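Local coordinates for ABC-type amino acid transport system, periplasmic component (Caldanaerobacter subterraneus subsp. tengcongensis MB4, PDB 4YMX), which serves as the substrate-binding protein of an amino acid ABC transporter, holding arginine in the cleft between its two lobes, at residues Ser126-Val131 with Glu214-Glu219; Ser136-Phe141 with Leu210-Ile215; Thr155-Ala160 with Ala189-Asp194. One frame throughout, in Å; residues are numbered along the deposited sequence.

Interaction 1 of 3, residues Ser126-Val131 with Glu214-Glu219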
loop_
_atom_site.group_PDB
_atom_site.type_symbol
_atom_site.label_atom_id
_atom_site.label_comp_id
_atom_site.label_asym_id
_atom_site.label_seq_id
_atom_site.Cartn_x
_atom_site.Cartn_y
_atom_site.Cartn_z
ATOM N N SER A 126 -5.206 8.261 1.288
ATOM C CA SER A 126 -4.468 7.923 0.073
ATOM C C SER A 126 -5.220 8.390 -1.165
ATOM O O SER A 126 -6.427 8.676 -1.109
ATOM C CB SER A 126 -4.171 6.414 -0.019
ATOM O OG SER A 126 -5.366 5.663 -0.134
ATOM N N ARG A 127 -4.496 8.467 -2.280
ATOM C CA ARG A 127 -5.034 8.924 -3.553
ATOM C C ARG A 127 -4.415 8.114 -4.692
ATOM O O ARG A 127 -3.204 7.917 -4.726
ATOM C CB ARG A 127 -4.708 10.409 -3.749
ATOM C CG ARG A 127 -5.181 11.001 -5.074
ATOM C CD ARG A 127 -4.473 12.319 -5.379
ATOM N NE ARG A 127 -4.642 13.305 -4.314
ATOM C CZ ARG A 127 -5.685 14.124 -4.214
ATOM N NH1 ARG A 127 -6.660 14.075 -5.112
ATOM N NH2 ARG A 127 -5.757 14.992 -3.214
ATOM N N GLN A 128 -5.251 7.647 -5.617
ATOM C CA GLN A 128 -4.770 6.974 -6.825
ATOM C C GLN A 128 -4.289 7.998 -7.835
ATOM O O GLN A 128 -4.932 9.036 -8.040
ATOM C CB GLN A 128 -5.892 6.147 -7.466
ATOM C CG GLN A 128 -6.444 5.069 -6.567
ATOM C CD GLN A 128 -5.388 4.072 -6.159
ATOM O OE1 GLN A 128 -4.684 3.517 -7.006
ATOM N NE2 GLN A 128 -5.261 3.844 -4.855
ATOM N N VAL A 129 -3.166 7.695 -8.476
ATOM C CA VAL A 129 -2.669 8.513 -9.566
ATOM C C VAL A 129 -2.219 7.622 -10.718
ATOM O O VAL A 129 -2.191 6.400 -10.611
ATOM C CB VAL A 129 -1.489 9.413 -9.143
ATOM C CG1 VAL A 129 -1.861 10.278 -7.937
ATOM C CG2 VAL A 129 -0.233 8.590 -8.873
ATOM N N VAL A 130 -1.871 8.254 -11.827
ATOM C CA VAL A 130 -1.334 7.555 -12.980
ATOM C C VAL A 130 0.133 7.957 -13.157
ATOM O O VAL A 130 0.489 9.127 -13.010
ATOM C CB VAL A 130 -2.149 7.893 -14.236
ATOM C CG1 VAL A 130 -1.485 7.310 -15.480
ATOM C CG2 VAL A 130 -3.581 7.368 -14.093
ATOM N N VAL A 131 0.993 6.980 -13.419
ATOM C CA VAL A 131 2.392 7.247 -13.724
ATOM C C VAL A 131 2.658 6.915 -15.191
ATOM O O VAL A 131 2.235 5.866 -15.684
ATOM C CB VAL A 131 3.349 6.406 -12.839
ATOM C CG1 VAL A 131 4.804 6.749 -13.156
ATOM C CG2 VAL A 131 3.064 6.636 -11.360
ATOM N N GLU A 214 -10.546 11.292 -12.299
ATOM C CA GLU A 214 -11.405 10.137 -12.477
ATOM C C GLU A 214 -10.782 8.800 -12.074
ATOM O O GLU A 214 -11.502 7.841 -11.807
ATOM C CB GLU A 214 -11.924 10.086 -13.912
ATOM C CG GLU A 214 -12.917 11.202 -14.222
ATOM C CD GLU A 214 -13.313 11.229 -15.678
ATOM O OE1 GLU A 214 -12.628 11.931 -16.442
ATOM O OE2 GLU A 214 -14.304 10.548 -16.050
ATOM N N ILE A 215 -9.457 8.731 -12.003
ATOM C CA ILE A 215 -8.828 7.475 -11.619
ATOM C C ILE A 215 -8.969 7.237 -10.120
ATOM O O ILE A 215 -8.832 6.111 -9.651
ATOM C CB ILE A 215 -7.339 7.413 -12.048
ATOM C CG1 ILE A 215 -6.836 5.965 -12.073
ATOM C CG2 ILE A 215 -6.473 8.250 -11.118
ATOM C CD1 ILE A 215 -7.400 5.134 -13.213
ATOM N N ASN A 216 -9.270 8.295 -9.375
ATOM C CA ASN A 216 -9.358 8.205 -7.920
ATOM C C ASN A 216 -10.767 7.871 -7.410
ATOM O O ASN A 216 -11.048 7.990 -6.212
ATOM C CB ASN A 216 -8.841 9.504 -7.290
ATOM C CG ASN A 216 -8.516 9.356 -5.814
ATOM O OD1 ASN A 216 -7.946 8.346 -5.386
ATOM N ND2 ASN A 216 -8.910 10.356 -5.020
ATOM N N ASN A 217 -11.641 7.416 -8.301
ATOM C CA ASN A 217 -13.020 7.092 -7.916
ATOM C C ASN A 217 -13.156 5.698 -7.303
ATOM O O ASN A 217 -13.983 4.881 -7.723
ATOM C CB ASN A 217 -13.985 7.266 -9.094
ATOM C CG ASN A 217 -14.149 8.715 -9.511
ATOM O OD1 ASN A 217 -13.760 9.639 -8.795
ATOM N ND2 ASN A 217 -14.744 8.918 -10.678
ATOM N N VAL A 218 -12.298 5.416 -6.326
ATOM C CA VAL A 218 -12.353 4.176 -5.557
ATOM C C VAL A 218 -12.275 4.552 -4.089
ATOM O O VAL A 218 -12.012 5.712 -3.756
ATOM C CB VAL A 218 -11.183 3.228 -5.902
ATOM C CG1 VAL A 218 -11.358 2.662 -7.294
ATOM C CG2 VAL A 218 -9.848 3.970 -5.775
ATOM N N GLU A 219 -12.509 3.582 -3.213
ATOM C CA GLU A 219 -12.360 3.808 -1.781
ATOM C C GLU A 219 -10.900 4.147 -1.466
ATOM O O GLU A 219 -9.978 3.610 -2.094
ATOM C CB GLU A 219 -12.855 2.588 -0.987
ATOM C CG GLU A 219 -14.372 2.389 -1.093
ATOM C CD GLU A 219 -14.830 0.957 -0.892
ATOM O OE1 GLU A 219 -15.523 0.690 0.118
ATOM O OE2 GLU A 219 -14.528 0.103 -1.754
HETATM O O HOH W 1 -8.180 10.490 -2.177
#

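Interaction 2 of 3, residues Ser136-Phe141 with Leu210-Ile215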
loop_
_atom_site.group_PDB
_atom_site.type_symbol
_atom_site.label_atom_id
_atom_site.label_comp_id
_atom_site.label_asym_id
_atom_site.label_seq_id
_atom_site.Cartn_x
_atom_site.Cartn_y
_atom_site.Cartn_z
ATOM N N SER A 136 5.380 10.636 -22.638
ATOM C CA SER A 136 4.182 9.868 -22.945
ATOM C C SER A 136 3.181 10.701 -23.735
ATOM O O SER A 136 3.027 11.894 -23.481
ATOM C CB SER A 136 3.524 9.428 -21.646
ATOM O OG SER A 136 2.264 8.818 -21.878
ATOM N N PRO A 137 2.459 10.061 -24.659
ATOM C CA PRO A 137 1.351 10.740 -25.342
ATOM C C PRO A 137 0.090 10.849 -24.485
ATOM O O PRO A 137 -0.897 11.459 -24.902
ATOM C CB PRO A 137 1.091 9.841 -26.546
ATOM C CG PRO A 137 1.472 8.464 -26.056
ATOM C CD PRO A 137 2.661 8.681 -25.146
ATOM N N ILE A 138 0.114 10.271 -23.287
ATOM C CA ILE A 138 -1.041 10.344 -22.394
ATOM C C ILE A 138 -1.011 11.621 -21.559
ATOM O O ILE A 138 -0.027 11.872 -20.867
ATOM C CB ILE A 138 -1.041 9.135 -21.446
ATOM C CG1 ILE A 138 -1.242 7.851 -22.248
ATOM C CG2 ILE A 138 -2.103 9.300 -20.353
ATOM C CD1 ILE A 138 -0.968 6.588 -21.450
ATOM N N SER A 139 -2.082 12.414 -21.619
ATOM C CA SER A 139 -2.179 13.661 -20.850
ATOM C C SER A 139 -3.370 13.674 -19.911
ATOM O O SER A 139 -3.375 14.378 -18.897
ATOM C CB SER A 139 -2.313 14.860 -21.792
ATOM O OG SER A 139 -1.170 15.025 -22.597
ATOM N N LYS A 140 -4.407 12.930 -20.265
ATOM C CA LYS A 140 -5.641 12.993 -19.510
ATOM C C LYS A 140 -6.335 11.645 -19.477
ATOM O O LYS A 140 -5.941 10.714 -20.193
ATOM C CB LYS A 140 -6.562 14.066 -20.086
ATOM C CG LYS A 140 -6.980 13.818 -21.522
ATOM C CD LYS A 140 -7.740 15.023 -22.076
ATOM C CE LYS A 140 -8.218 14.773 -23.499
ATOM N NZ LYS A 140 -7.093 14.503 -24.429
ATOM N N PHE A 141 -7.373 11.563 -18.651
ATOM C CA PHE A 141 -8.071 10.310 -18.391
ATOM C C PHE A 141 -8.596 9.633 -19.661
ATOM O O PHE A 141 -8.463 8.416 -19.816
ATOM C CB PHE A 141 -9.192 10.540 -17.374
ATOM C CG PHE A 141 -9.847 9.275 -16.895
ATOM C CD1 PHE A 141 -9.181 8.419 -16.031
ATOM C CD2 PHE A 141 -11.132 8.952 -17.300
ATOM C CE1 PHE A 141 -9.793 7.257 -15.582
ATOM C CE2 PHE A 141 -11.748 7.795 -16.853
ATOM C CZ PHE A 141 -11.072 6.943 -15.991
ATOM N N LEU A 210 0.603 11.835 -13.237
ATOM C CA LEU A 210 -0.566 12.562 -13.710
ATOM C C LEU A 210 -1.679 12.436 -12.676
ATOM O O LEU A 210 -2.122 11.325 -12.336
ATOM C CB LEU A 210 -1.031 12.046 -15.072
ATOM C CG LEU A 210 0.029 12.145 -16.167
ATOM C CD1 LEU A 210 -0.480 11.578 -17.484
ATOM C CD2 LEU A 210 0.495 13.584 -16.339
ATOM N N TYR A 211 -2.105 13.581 -12.153
ATOM C CA TYR A 211 -3.205 13.643 -11.195
ATOM C C TYR A 211 -4.529 13.734 -11.939
ATOM O O TYR A 211 -4.979 14.823 -12.303
ATOM C CB TYR A 211 -3.020 14.838 -10.246
ATOM C CG TYR A 211 -1.815 14.652 -9.355
ATOM C CD1 TYR A 211 -1.923 13.973 -8.153
ATOM C CD2 TYR A 211 -0.562 15.110 -9.734
ATOM C CE1 TYR A 211 -0.821 13.771 -7.341
ATOM C CE2 TYR A 211 0.556 14.904 -8.930
ATOM C CZ TYR A 211 0.412 14.235 -7.731
ATOM O OH TYR A 211 1.517 14.028 -6.939
ATOM N N MET A 212 -5.151 12.589 -12.181
ATOM C CA MET A 212 -6.422 12.553 -12.900
ATOM C C MET A 212 -7.557 12.348 -11.920
ATOM O O MET A 212 -7.549 11.370 -11.174
ATOM C CB MET A 212 -6.413 11.406 -13.902
ATOM C CG MET A 212 -5.237 11.430 -14.850
ATOM S SD MET A 212 -5.395 10.108 -16.046
ATOM C CE MET A 212 -3.969 10.397 -17.078
ATOM N N ASP A 213 -8.533 13.252 -11.926
ATOM C CA ASP A 213 -9.672 13.149 -11.021
ATOM C C ASP A 213 -10.313 11.766 -11.087
ATOM O O ASP A 213 -10.562 11.119 -10.067
ATOM C CB ASP A 213 -10.734 14.198 -11.367
ATOM C CG ASP A 213 -10.371 15.598 -10.894
ATOM O OD1 ASP A 213 -9.327 15.767 -10.223
ATOM O OD2 ASP A 213 -11.155 16.533 -11.180
ATOM N N GLU A 214 -10.546 11.292 -12.299
ATOM C CA GLU A 214 -11.405 10.137 -12.477
ATOM C C GLU A 214 -10.782 8.800 -12.074
ATOM O O GLU A 214 -11.502 7.841 -11.807
ATOM C CB GLU A 214 -11.924 10.086 -13.912
ATOM C CG GLU A 214 -12.917 11.202 -14.222
ATOM C CD GLU A 214 -13.313 11.229 -15.678
ATOM O OE1 GLU A 214 -12.628 11.931 -16.442
ATOM O OE2 GLU A 214 -14.304 10.548 -16.050
ATOM N N ILE A 215 -9.457 8.731 -12.003
ATOM C CA ILE A 215 -8.828 7.475 -11.619
ATOM C C ILE A 215 -8.969 7.237 -10.120
ATOM O O ILE A 215 -8.832 6.111 -9.651
ATOM C CB ILE A 215 -7.339 7.413 -12.048
ATOM C CG1 ILE A 215 -6.836 5.965 -12.073
ATOM C CG2 ILE A 215 -6.473 8.250 -11.118
ATOM C CD1 ILE A 215 -7.400 5.134 -13.213
#

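Interaction 3 of 3, residues Thr155-Ala160 with Ala189-Asp194. With ARG (arginine), chain C.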
loop_
_atom_site.group_PDB
_atom_site.type_symbol
_atom_site.label_atom_id
_atom_site.label_comp_id
_atom_site.label_asym_id
_atom_site.label_seq_id
_atom_site.Cartn_x
_atom_site.Cartn_y
_atom_site.Cartn_z
ATOM N N THR A 155 -5.726 -5.151 -5.768
ATOM C CA THR A 155 -5.749 -3.802 -5.208
ATOM C C THR A 155 -6.872 -2.901 -5.702
ATOM O O THR A 155 -7.509 -3.157 -6.727
ATOM C CB THR A 155 -4.426 -3.044 -5.469
ATOM O OG1 THR A 155 -4.241 -2.857 -6.883
ATOM C CG2 THR A 155 -3.241 -3.794 -4.876
ATOM N N THR A 156 -7.072 -1.804 -4.982
ATOM C CA THR A 156 -7.980 -0.761 -5.449
ATOM C C THR A 156 -7.441 -0.084 -6.712
ATOM O O THR A 156 -8.212 0.432 -7.526
ATOM C CB THR A 156 -8.205 0.295 -4.379
ATOM O OG1 THR A 156 -6.935 0.805 -3.960
ATOM C CG2 THR A 156 -8.935 -0.315 -3.186
ATOM N N SER A 157 -6.123 -0.084 -6.881
ATOM C CA SER A 157 -5.520 0.448 -8.106
ATOM C C SER A 157 -5.982 -0.380 -9.297
ATOM O O SER A 157 -6.373 0.166 -10.331
ATOM C CB SER A 157 -3.993 0.435 -7.997
ATOM O OG SER A 157 -3.567 1.171 -6.854
ATOM N N GLU A 158 -5.960 -1.697 -9.143
ATOM C CA GLU A 158 -6.483 -2.591 -10.169
ATOM C C GLU A 158 -7.978 -2.355 -10.418
ATOM O O GLU A 158 -8.423 -2.299 -11.565
ATOM C CB GLU A 158 -6.220 -4.039 -9.764
ATOM C CG GLU A 158 -6.855 -5.090 -10.671
ATOM C CD GLU A 158 -6.509 -6.481 -10.225
ATOM O OE1 GLU A 158 -6.829 -6.826 -9.064
ATOM O OE2 GLU A 158 -5.891 -7.226 -11.015
ATOM N N GLU A 159 -8.747 -2.206 -9.345
ATOM C CA GLU A 159 -10.171 -1.881 -9.460
ATOM C C GLU A 159 -10.398 -0.612 -10.284
ATOM O O GLU A 159 -11.304 -0.550 -11.127
ATOM C CB GLU A 159 -10.762 -1.702 -8.063
ATOM C CG GLU A 159 -12.236 -1.384 -8.043
ATOM C CD GLU A 159 -12.761 -1.167 -6.637
ATOM O OE1 GLU A 159 -12.183 -1.739 -5.683
ATOM O OE2 GLU A 159 -13.746 -0.414 -6.487
ATOM N N ALA A 160 -9.569 0.399 -10.044
ATOM C CA ALA A 160 -9.690 1.663 -10.761
ATOM C C ALA A 160 -9.387 1.473 -12.247
ATOM O O ALA A 160 -10.125 1.964 -13.117
ATOM C CB ALA A 160 -8.767 2.711 -10.141
ATOM N N ALA A 189 1.121 2.905 -18.891
ATOM C CA ALA A 189 0.912 3.657 -17.663
ATOM C C ALA A 189 0.807 2.702 -16.488
ATOM O O ALA A 189 0.587 1.505 -16.673
ATOM C CB ALA A 189 -0.363 4.492 -17.765
ATOM N N ILE A 190 0.999 3.241 -15.290
ATOM C CA ILE A 190 0.783 2.513 -14.047
ATOM C C ILE A 190 -0.308 3.232 -13.253
ATOM O O ILE A 190 -0.362 4.457 -13.255
ATOM C CB ILE A 190 2.054 2.527 -13.179
ATOM C CG1 ILE A 190 3.248 1.934 -13.925
ATOM C CG2 ILE A 190 1.827 1.801 -11.854
ATOM C CD1 ILE A 190 4.577 2.192 -13.208
ATOM N N VAL A 191 -1.164 2.488 -12.558
ATOM C CA VAL A 191 -2.037 3.103 -11.559
ATOM C C VAL A 191 -1.575 2.668 -10.181
ATOM O O VAL A 191 -1.446 1.472 -9.913
ATOM C CB VAL A 191 -3.523 2.718 -11.751
ATOM C CG1 VAL A 191 -4.376 3.311 -10.635
ATOM C CG2 VAL A 191 -4.022 3.199 -13.110
ATOM N N VAL A 192 -1.306 3.638 -9.312
ATOM C CA VAL A 192 -0.706 3.368 -8.007
ATOM C C VAL A 192 -0.921 4.587 -7.127
ATOM O O VAL A 192 -1.242 5.656 -7.634
ATOM C CB VAL A 192 0.807 3.019 -8.163
ATOM C CG1 VAL A 192 1.616 4.250 -8.552
ATOM C CG2 VAL A 192 1.373 2.369 -6.899
ATOM N N GLU A 193 -0.779 4.430 -5.813
ATOM C CA GLU A 193 -0.980 5.547 -4.906
ATOM C C GLU A 193 0.088 6.616 -5.066
ATOM O O GLU A 193 1.259 6.318 -5.341
ATOM C CB GLU A 193 -1.063 5.066 -3.456
ATOM C CG GLU A 193 -2.479 4.814 -3.005
ATOM C CD GLU A 193 -2.625 3.514 -2.264
ATOM O OE1 GLU A 193 -2.871 2.483 -2.915
ATOM O OE2 GLU A 193 -2.504 3.530 -1.025
ATOM N N ASP A 194 -0.341 7.857 -4.872
ATOM C CA ASP A 194 0.484 9.049 -5.051
ATOM C C ASP A 194 1.784 9.010 -4.254
ATOM O O ASP A 194 2.865 9.227 -4.791
ATOM C CB ASP A 194 -0.334 10.279 -4.631
ATOM C CG ASP A 194 0.397 11.592 -4.870
ATOM O OD1 ASP A 194 1.208 11.672 -5.810
ATOM O OD2 ASP A 194 0.134 12.554 -4.112
HETATM N N ARG C . -4.253 0.833 -1.110
HETATM C CA ARG C . -4.349 -0.187 -2.188
HETATM C C ARG C . -5.218 -1.351 -1.750
HETATM O O ARG C . -5.616 -1.436 -0.589
HETATM C CB ARG C . -2.956 -0.690 -2.568
HETATM C CG ARG C . -2.151 -1.221 -1.398
HETATM C CD ARG C . -0.903 -1.954 -1.862
HETATM N NE ARG C . 0.021 -2.169 -0.758
HETATM C CZ ARG C . 1.194 -2.779 -0.867
HETATM N NH1 ARG C . 1.606 -3.253 -2.031
HETATM N NH2 ARG C . 1.954 -2.921 0.203
HETATM O OXT ARG C . -5.540 -2.226 -2.552
HETATM O O HOH W 2 -1.540 1.498 -5.043
#

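Interaction 1 of 3, residues Ser126-Val131 with Glu214-Glu219
Gln128 meets Asn216 where two crossings between the lobes lie side by side, as in the hinge of a type II periplasmic binding protein: one crossing enters strand 128-133 of the second lobe, the other leaves that lobe for strand 222-227. Asn216 spans them with its amide. Its CG stands anti to the backbone N (chi1 -163°), and OD1 accepts the backbone N-H of Gln128 over 2.8 Å in a nearly straight bond (N-H...O 167°), the donor lying well above the carbonyl plane. Val130, two residues on, is paired by backbone bonds with Leu210 of the edge strand, so the asparagine side chain continues this pairing beyond the strand's last residue. The other end of the amide is held through a water, which accepts from Asn216 ND2 at 2.9 Å and donates to Ser126 O at 2.7 Å. Asn220 adds a weak hydrogen bond to OD1. An alanine here would probably leave the Gln128 N-H without its acceptor and the water without its donor, untying the two crossings at this point. Beyond the amide the contact is apolar: the CG of Gln128 rests on Val218 CG2 at 3.7 Å, and the glutamine chain then bends at chi2 toward the pocket, where its OE1 bonds Ser157. The side chains of Val130 and Ile215 cross at about a right angle, with CG2 of the valine 4.1 Å from CG1 of the isoleucine, while the other branch of the isoleucine, CG2, lies against the carbonyl of Gln128, 3.5 Å from its O.

Interaction 2 of 3, residues Ser136-Phe141 with Leu210-Ile215
Phe141 and Met212 bring their CA atoms to 6.2 Å where segments 136-141 and 210-215 run in roughly the same direction, too far apart for the backbones to pair, so that the contact is made by side chains. Phe141 has its CG anti to the backbone N (chi1 -172°), which directs CG toward Glu214. The CB of that glutamate sits above the ring centre in a CH-pi contact, 3.5 Å from the centroid and 6° off the normal. Farther along the same side chain the carboxylate tilts against the ring, its plane 41° from it, with OE1 3.4 Å from Phe141 CD2. The ring's rim has two neighbours: Ile215 CD1 lies in its plane, 4.0 Å from CE1, and Met212 SD forms an edge-on Met-aromatic contact, 5.5 Å from the centroid. Met212 is extended beyond CG and reaches the backbone of the other segment, its CE 3.6 Å from the carbonyl carbon of Lys140 and also against Ile138 CG2. Ile138 CG2 touches Leu210 CD1 as well, and the leucine branch presses on Ile138 O at 3.4 Å. Lys140 itself turns outward to a salt bridge with Asp143. The start of segment 136-141 is folded by an ST turn, in which Ser136 OG accepts from Ile138 N. Together these residues join the loop after strand 128-133 to the loop after the edge strand 207-210, beside one edge of the mixed sheet in the second lobe of this periplasmic-binding-protein fold.

Interaction 3 of 3, residues Thr155-Ala160 with Ala189-Asp194
Glu193 OE1 is gripped by several groups in the arginine pocket: it accepts from the amino N of the bound arginine at 2.8 Å, from a water that ties it to Ser157, and weakly from Gln128 NE2. The water lies 2.7 Å from Glu193 OE1 and likewise 2.7 Å from Ser157 OG, donating to both, and accepts from the backbone N of Glu193 at 3.1 Å, so it bridges the start of helix 156-161 to the end of strand 189-193. Ser157 OG, anti to its carbonyl carbon (chi1 -57°), is also bonded to Gln128 OE1, and this second-shell pair probably helps to fix both the water and the carboxylate. The helix is the connection of a beta-alpha-beta crossover between the parallel strands 148-152 and 168-172, and its N-terminus receives the ligand's carboxylate. There Thr156 N donates to the arginine OXT over 2.9 Å, and the positive end of the helix dipole probably helps to stabilise that charge. Thr155 is the N-cap: its OG1 takes the Glu158 N-H at 3.1 Å, while its CB and CG2 lie close to OXT. Thr156 OG1 packs against the CA of the ligand. Arg113, Gln152 and backbone groups of Ser44, Ala105, Gly106 and Thr108 provide further hydrogen bonds to the arginine. Behind the pocket the short helix and strand segments cross at 134°, with axes 7.5 Å apart. Small side chains probably permit this approach: Ala160 CB faces Val191 CG1 more loosely, whereas Ser157 CB touches the same valine branch and comes within 3.4 Å of Val191 O.

Interactions 2 and 3 lie in the second lobe and interaction 1 where that lobe meets the hinge; interaction 3, the one that touches the bound arginine, is nested along the chain inside the loops closed by the other two. Interactions 1 and 3 have centres about 7 Å apart and are coupled by Gln128 OE1 and Ser157 OG, 2.6 Å from each other, which brings the hinge crossing into the second shell of the pocket. Interactions 1 and 2 share Glu214 and Ile215 and meet again at Val130 O and Leu210 N, 2.7 Å apart. Interaction 2 is more remote, the Ile215 side chain being about 12 Å from the ligand, yet Tyr211 OH reaches Asp194 OD1 of interaction 3 at 2.6 Å.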